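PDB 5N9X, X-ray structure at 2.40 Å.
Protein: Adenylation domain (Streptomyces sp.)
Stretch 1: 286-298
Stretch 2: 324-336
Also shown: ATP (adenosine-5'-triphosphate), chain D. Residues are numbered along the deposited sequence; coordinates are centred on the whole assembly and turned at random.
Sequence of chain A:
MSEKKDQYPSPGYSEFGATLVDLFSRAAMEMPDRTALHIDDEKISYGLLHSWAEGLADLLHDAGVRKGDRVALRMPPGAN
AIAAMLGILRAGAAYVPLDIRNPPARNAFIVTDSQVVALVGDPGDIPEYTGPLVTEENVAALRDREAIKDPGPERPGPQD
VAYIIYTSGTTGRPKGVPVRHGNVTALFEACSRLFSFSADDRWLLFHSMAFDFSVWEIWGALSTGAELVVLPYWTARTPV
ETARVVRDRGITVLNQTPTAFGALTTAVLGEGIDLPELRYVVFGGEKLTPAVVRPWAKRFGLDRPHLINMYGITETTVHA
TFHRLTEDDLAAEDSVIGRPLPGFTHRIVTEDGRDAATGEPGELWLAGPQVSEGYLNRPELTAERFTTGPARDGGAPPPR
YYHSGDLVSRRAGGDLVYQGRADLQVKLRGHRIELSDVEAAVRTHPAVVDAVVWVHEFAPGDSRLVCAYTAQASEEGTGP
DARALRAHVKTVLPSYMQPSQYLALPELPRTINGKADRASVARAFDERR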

# COMPACT_ATOMS: atom_id res chain seq x y z
N GLU A 286 -3.00 -7.01 0.83
CA GLU A 286 -3.28 -8.16 1.69
C GLU A 286 -3.84 -9.26 0.85
O GLU A 286 -4.28 -9.01 -0.27
N LYS A 287 -3.86 -10.47 1.41
CA LYS A 287 -4.48 -11.62 0.77
C LYS A 287 -5.99 -11.45 0.76
O LYS A 287 -6.61 -11.35 1.81
N LEU A 288 -6.60 -11.41 -0.42
CA LEU A 288 -8.04 -11.20 -0.51
C LEU A 288 -8.77 -12.56 -0.59
O LEU A 288 -8.60 -13.30 -1.56
N THR A 289 -9.55 -12.90 0.44
CA THR A 289 -10.31 -14.15 0.46
C THR A 289 -11.69 -13.92 -0.11
O THR A 289 -12.31 -12.88 0.14
N PRO A 290 -12.18 -14.88 -0.90
CA PRO A 290 -13.54 -14.84 -1.46
C PRO A 290 -14.61 -14.47 -0.45
O PRO A 290 -15.53 -13.72 -0.78
N ALA A 291 -14.50 -14.97 0.78
CA ALA A 291 -15.49 -14.69 1.81
C ALA A 291 -15.70 -13.19 2.06
O ALA A 291 -16.83 -12.73 2.18
N VAL A 292 -14.60 -12.45 2.15
CA VAL A 292 -14.63 -10.99 2.27
C VAL A 292 -15.47 -10.31 1.15
O VAL A 292 -16.18 -9.34 1.40
N VAL A 293 -15.44 -10.87 -0.05
CA VAL A 293 -16.10 -10.29 -1.22
C VAL A 293 -17.59 -10.70 -1.42
O VAL A 293 -18.37 -9.93 -2.01
N ARG A 294 -18.00 -11.86 -0.90
CA ARG A 294 -19.36 -12.39 -1.12
C ARG A 294 -20.48 -11.41 -0.73
O ARG A 294 -21.40 -11.18 -1.52
N PRO A 295 -20.42 -10.81 0.48
CA PRO A 295 -21.55 -9.92 0.83
C PRO A 295 -21.69 -8.75 -0.13
O PRO A 295 -22.81 -8.41 -0.52
N TRP A 296 -20.57 -8.14 -0.51
CA TRP A 296 -20.60 -7.12 -1.56
C TRP A 296 -21.28 -7.64 -2.82
O TRP A 296 -22.18 -7.00 -3.36
N ALA A 297 -20.84 -8.80 -3.29
CA ALA A 297 -21.23 -9.29 -4.60
C ALA A 297 -22.73 -9.63 -4.69
O ALA A 297 -23.33 -9.51 -5.75
N LYS A 298 -23.34 -10.01 -3.59
CA LYS A 298 -24.77 -10.25 -3.67
C LYS A 298 -25.57 -8.96 -3.83
O LYS A 298 -26.64 -8.97 -4.45
N ARG A 324 -9.44 -9.28 -12.51
CA ARG A 324 -10.83 -8.92 -12.34
C ARG A 324 -11.60 -10.10 -11.70
O ARG A 324 -11.59 -11.23 -12.20
N LEU A 325 -12.28 -9.82 -10.58
CA LEU A 325 -13.04 -10.85 -9.91
C LEU A 325 -14.26 -11.34 -10.74
O LEU A 325 -14.94 -10.55 -11.40
N THR A 326 -14.48 -12.66 -10.71
CA THR A 326 -15.59 -13.33 -11.40
C THR A 326 -16.36 -14.19 -10.42
O THR A 326 -15.89 -14.43 -9.30
N GLU A 327 -17.53 -14.67 -10.83
CA GLU A 327 -18.32 -15.57 -9.98
C GLU A 327 -17.53 -16.79 -9.53
O GLU A 327 -17.61 -17.17 -8.36
N ASP A 328 -16.74 -17.39 -10.42
CA ASP A 328 -15.94 -18.58 -10.09
C ASP A 328 -15.06 -18.38 -8.85
O ASP A 328 -14.90 -19.31 -8.04
N ASP A 329 -14.48 -17.19 -8.71
CA ASP A 329 -13.60 -16.91 -7.57
C ASP A 329 -14.35 -16.97 -6.24
O ASP A 329 -13.73 -17.10 -5.19
N LEU A 330 -15.67 -16.87 -6.28
CA LEU A 330 -16.47 -16.96 -5.05
C LEU A 330 -16.94 -18.37 -4.74
O LEU A 330 -17.58 -18.61 -3.71
N ALA A 331 -16.63 -19.33 -5.61
CA ALA A 331 -17.03 -20.71 -5.35
C ALA A 331 -16.02 -21.38 -4.45
O ALA A 331 -16.39 -21.98 -3.43
N ALA A 332 -14.75 -21.27 -4.81
CA ALA A 332 -13.68 -21.88 -4.02
C ALA A 332 -13.17 -20.89 -3.00
O ALA A 332 -13.72 -19.80 -2.87
N GLU A 333 -12.12 -21.25 -2.29
CA GLU A 333 -11.53 -20.33 -1.34
C GLU A 333 -10.12 -19.96 -1.74
O GLU A 333 -9.26 -19.77 -0.89
N ASP A 334 -9.89 -19.86 -3.05
CA ASP A 334 -8.59 -19.48 -3.57
C ASP A 334 -8.45 -17.97 -3.80
O ASP A 334 -9.40 -17.27 -4.20
N SER A 335 -7.24 -17.48 -3.52
CA SER A 335 -6.89 -16.08 -3.72
C SER A 335 -6.22 -15.82 -5.07
O SER A 335 -4.99 -15.91 -5.18
N VAL A 336 -7.00 -15.50 -6.08
CA VAL A 336 -6.43 -15.26 -7.41
C VAL A 336 -5.92 -13.83 -7.56
O VAL A 336 -6.66 -12.86 -7.34

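The best-defined polar link between the two stretches is made by Ser335. Its CA-to-CB bond points toward stretch 1, and with chi1 at -163° (t) the hydroxyl donates a hydrogen bond from Ser335 OG to Leu288 O at 3.0 Å. A water reinforces the same spot: it accepts from Leu288 N at 2.9 Å and donates to Ser335 OG at 2.8 Å. The hydroxyl therefore engages the carbonyl of Leu288 directly and its amide through the water, so both backbone polar groups of this buried loop residue are satisfied. Lys287 CG lies 3.7 Å from Ser335 OG, at the margin of the site, while the Lys287 amine is bonded elsewhere in the structure.

The second polar link is a salt bridge, Arg294 NH2 to Glu333 OE2 at 3.3 Å. Both side chains leave the backbone sideways and bring their ends nearer to the opposing stretch. Arg294 starts m, t and then departs from a standard well at chi3 (-133°); Glu333 is off-rotamer at chi1 (-129°) and chi2 (144°). The carboxylate oxygen lies at the edge of the guanidinium, near its plane. Arg294 NH1 is modelled only 2.3 Å from Leu330 O, too short for a hydrogen bond, so the detailed placement of this group deserves caution.

Between these polar sites sits Pro290, buried and directed toward stretch 2. Its ring, puckered C-gamma exo, fits against a bend of backbone: Pro290 CG lies 3.2 Å from Asp329 O, 3.4 Å from Ala332 O and 3.5 Å from Asp334 O. Asp329 turns its carboxylate away from this contact and accepts from Thr326 N, with 2.8 Å between Thr326 N and Asp329 OD2 and an angle of 164°, a bond that ties the local turn together.

The remaining packing is apolar. Leu330 (m, t) has the largest area covered by the other stretch, and its two methyls reach residues four apart: Leu330 CD2 is 3.8 Å from Val293 CG1, and Leu330 CD1 is 3.7 Å from Ala297 CB. Both methyls of Val293 (t) meet Leu325, with Val293 CG1 and Val293 CG2 each 3.8 Å from Leu325 CD2. That same leucine methyl meets Leu288 (t, p) more loosely, at 4.2 Å between Leu288 CD2 and Leu325 CD2.

Beyond the interface, ATP approaches the beginning of stretch 1, with Glu286 O 3.0 Å from ATP N1 and Lys287 CA 3.3 Å from ATP C2.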

# COMPACT_ATOMS: atom_id res chain seq x y z
CB GLU A 286 -4.27 -7.83 2.81
CG GLU A 286 -3.95 -6.57 3.55
CD GLU A 286 -4.76 -6.41 4.82
OE1 GLU A 286 -6.01 -6.48 4.77
OE2 GLU A 286 -4.12 -6.21 5.87
CB LYS A 287 -4.08 -12.90 1.50
CG LYS A 287 -4.57 -14.19 0.87
CD LYS A 287 -4.55 -15.33 1.89
CE LYS A 287 -5.03 -16.66 1.30
NZ LYS A 287 -3.92 -17.66 1.21
CB LEU A 288 -8.37 -10.31 -1.72
CG LEU A 288 -9.83 -9.90 -2.02
CD1 LEU A 288 -10.40 -8.92 -0.98
CD2 LEU A 288 -9.98 -9.33 -3.44
CB THR A 289 -10.46 -14.76 1.87
OG1 THR A 289 -11.09 -13.81 2.73
CG2 THR A 289 -9.12 -15.17 2.45
CB PRO A 290 -13.74 -16.27 -1.98
CG PRO A 290 -12.31 -16.72 -2.35
CD PRO A 290 -11.42 -16.07 -1.33
CB ALA A 291 -15.08 -15.38 3.10
CB VAL A 292 -13.17 -10.42 2.27
CG1 VAL A 292 -13.13 -8.99 1.84
CG2 VAL A 292 -12.55 -10.57 3.63
CB VAL A 293 -15.28 -10.65 -2.51
CG1 VAL A 293 -16.02 -10.27 -3.80
CG2 VAL A 293 -13.89 -9.98 -2.46
CB ARG A 294 -19.56 -13.73 -0.38
CG ARG A 294 -18.59 -14.87 -0.78
CD ARG A 294 -19.05 -16.23 -0.27
NE ARG A 294 -17.97 -16.99 0.38
CZ ARG A 294 -17.26 -17.96 -0.19
NH1 ARG A 294 -17.51 -18.32 -1.44
NH2 ARG A 294 -16.29 -18.56 0.49
CB PRO A 295 -21.18 -9.41 2.23
CG PRO A 295 -20.17 -10.35 2.74
CD PRO A 295 -19.43 -10.88 1.56
CB TRP A 296 -19.20 -6.65 -1.91
CG TRP A 296 -19.18 -5.47 -2.83
CD1 TRP A 296 -19.11 -5.50 -4.19
CD2 TRP A 296 -19.21 -4.10 -2.46
NE1 TRP A 296 -19.10 -4.21 -4.69
CE2 TRP A 296 -19.16 -3.34 -3.64
CE3 TRP A 296 -19.27 -3.43 -1.23
CZ2 TRP A 296 -19.17 -1.94 -3.63
CZ3 TRP A 296 -19.29 -2.05 -1.23
CH2 TRP A 296 -19.24 -1.32 -2.42
CB ALA A 297 -20.39 -10.49 -4.99
CB LYS A 298 -25.28 -11.03 -2.46
CG LYS A 298 -26.26 -12.10 -2.89
CD LYS A 298 -27.54 -12.06 -2.08
CE LYS A 298 -28.20 -13.43 -2.02
NZ LYS A 298 -29.40 -13.40 -1.12
CB ARG A 324 -11.45 -8.51 -13.68
CG ARG A 324 -12.95 -8.29 -13.57
CD ARG A 324 -13.58 -7.58 -14.75
NE ARG A 324 -14.73 -8.36 -15.19
CZ ARG A 324 -15.95 -8.26 -14.67
NH1 ARG A 324 -16.18 -7.42 -13.67
NH2 ARG A 324 -16.94 -9.01 -15.12
CB LEU A 325 -13.48 -10.34 -8.54
CG LEU A 325 -12.42 -10.57 -7.46
CD1 LEU A 325 -11.30 -9.54 -7.59
CD2 LEU A 325 -13.02 -10.50 -6.08
CB THR A 326 -15.10 -14.23 -12.56
OG1 THR A 326 -14.52 -15.42 -12.03
CG2 THR A 326 -14.09 -13.48 -13.44
CB GLU A 327 -19.60 -16.00 -10.70
CG GLU A 327 -20.55 -14.84 -11.03
CD GLU A 327 -21.28 -14.27 -9.81
OE1 GLU A 327 -21.07 -14.77 -8.68
OE2 GLU A 327 -22.04 -13.29 -9.98
CB ASP A 328 -15.05 -18.98 -11.27
CG ASP A 328 -15.75 -19.93 -12.24
OD1 ASP A 328 -16.99 -19.82 -12.40
OD2 ASP A 328 -15.05 -20.79 -12.82
CB ASP A 329 -12.92 -15.54 -7.73
CG ASP A 329 -12.30 -15.35 -9.10
OD1 ASP A 329 -11.66 -16.29 -9.61
OD2 ASP A 329 -12.44 -14.24 -9.66
CB LEU A 330 -17.68 -16.04 -5.12
CG LEU A 330 -17.46 -14.58 -5.52
CD1 LEU A 330 -18.74 -13.81 -5.31
CD2 LEU A 330 -16.32 -13.96 -4.73
CB ALA A 331 -17.19 -21.48 -6.63
CB ALA A 332 -12.55 -22.35 -4.90
CB GLU A 333 -11.56 -20.92 0.07
CG GLU A 333 -12.15 -19.98 1.10
CD GLU A 333 -12.97 -20.69 2.14
OE1 GLU A 333 -12.43 -21.62 2.79
OE2 GLU A 333 -14.15 -20.31 2.31
CB ASP A 334 -8.30 -20.25 -4.87
CG ASP A 334 -7.63 -21.60 -4.61
OD1 ASP A 334 -6.46 -21.59 -4.16
OD2 ASP A 334 -8.26 -22.66 -4.87
CB SER A 335 -5.97 -15.61 -2.60
OG SER A 335 -5.93 -14.20 -2.55
CB VAL A 336 -7.45 -15.55 -8.52
CG1 VAL A 336 -6.74 -15.66 -9.87
CG2 VAL A 336 -8.21 -16.83 -8.21
PG ATP D . 8.25 -5.14 3.27
O1G ATP D . 8.48 -6.58 2.83
O2G ATP D . 9.13 -4.69 4.39
O3G ATP D . 8.30 -4.12 2.14
PB ATP D . 5.32 -5.07 3.20
O1B ATP D . 5.21 -6.51 2.70
O2B ATP D . 4.19 -4.44 3.94
O3B ATP D . 6.76 -5.07 3.98
PA ATP D . 4.70 -3.52 0.99
O1A ATP D . 5.44 -3.39 -0.33
O2A ATP D . 3.90 -2.32 1.49
O3A ATP D . 5.76 -4.01 2.08
O5' ATP D . 3.74 -4.84 1.05
C5' ATP D . 3.66 -5.84 0.03
C4' ATP D . 3.29 -7.19 0.65
O4' ATP D . 1.89 -7.31 0.84
C3' ATP D . 3.75 -8.41 -0.14
O3' ATP D . 4.87 -8.95 0.55
C2' ATP D . 2.60 -9.38 -0.11
O2' ATP D . 2.90 -10.40 0.85
C1' ATP D . 1.41 -8.60 0.41
N9 ATP D . 0.38 -8.39 -0.66
C8 ATP D . 0.24 -7.26 -1.40
N7 ATP D . -0.78 -7.35 -2.28
C5 ATP D . -1.33 -8.57 -2.11
C6 ATP D . -2.46 -9.30 -2.73
N6 ATP D . -3.18 -8.72 -3.71
N1 ATP D . -2.72 -10.54 -2.29
C2 ATP D . -1.96 -11.11 -1.33
N3 ATP D . -0.93 -10.51 -0.70
C4 ATP D . -0.56 -9.25 -1.05
O HOH W 1 -5.01 -11.57 -2.87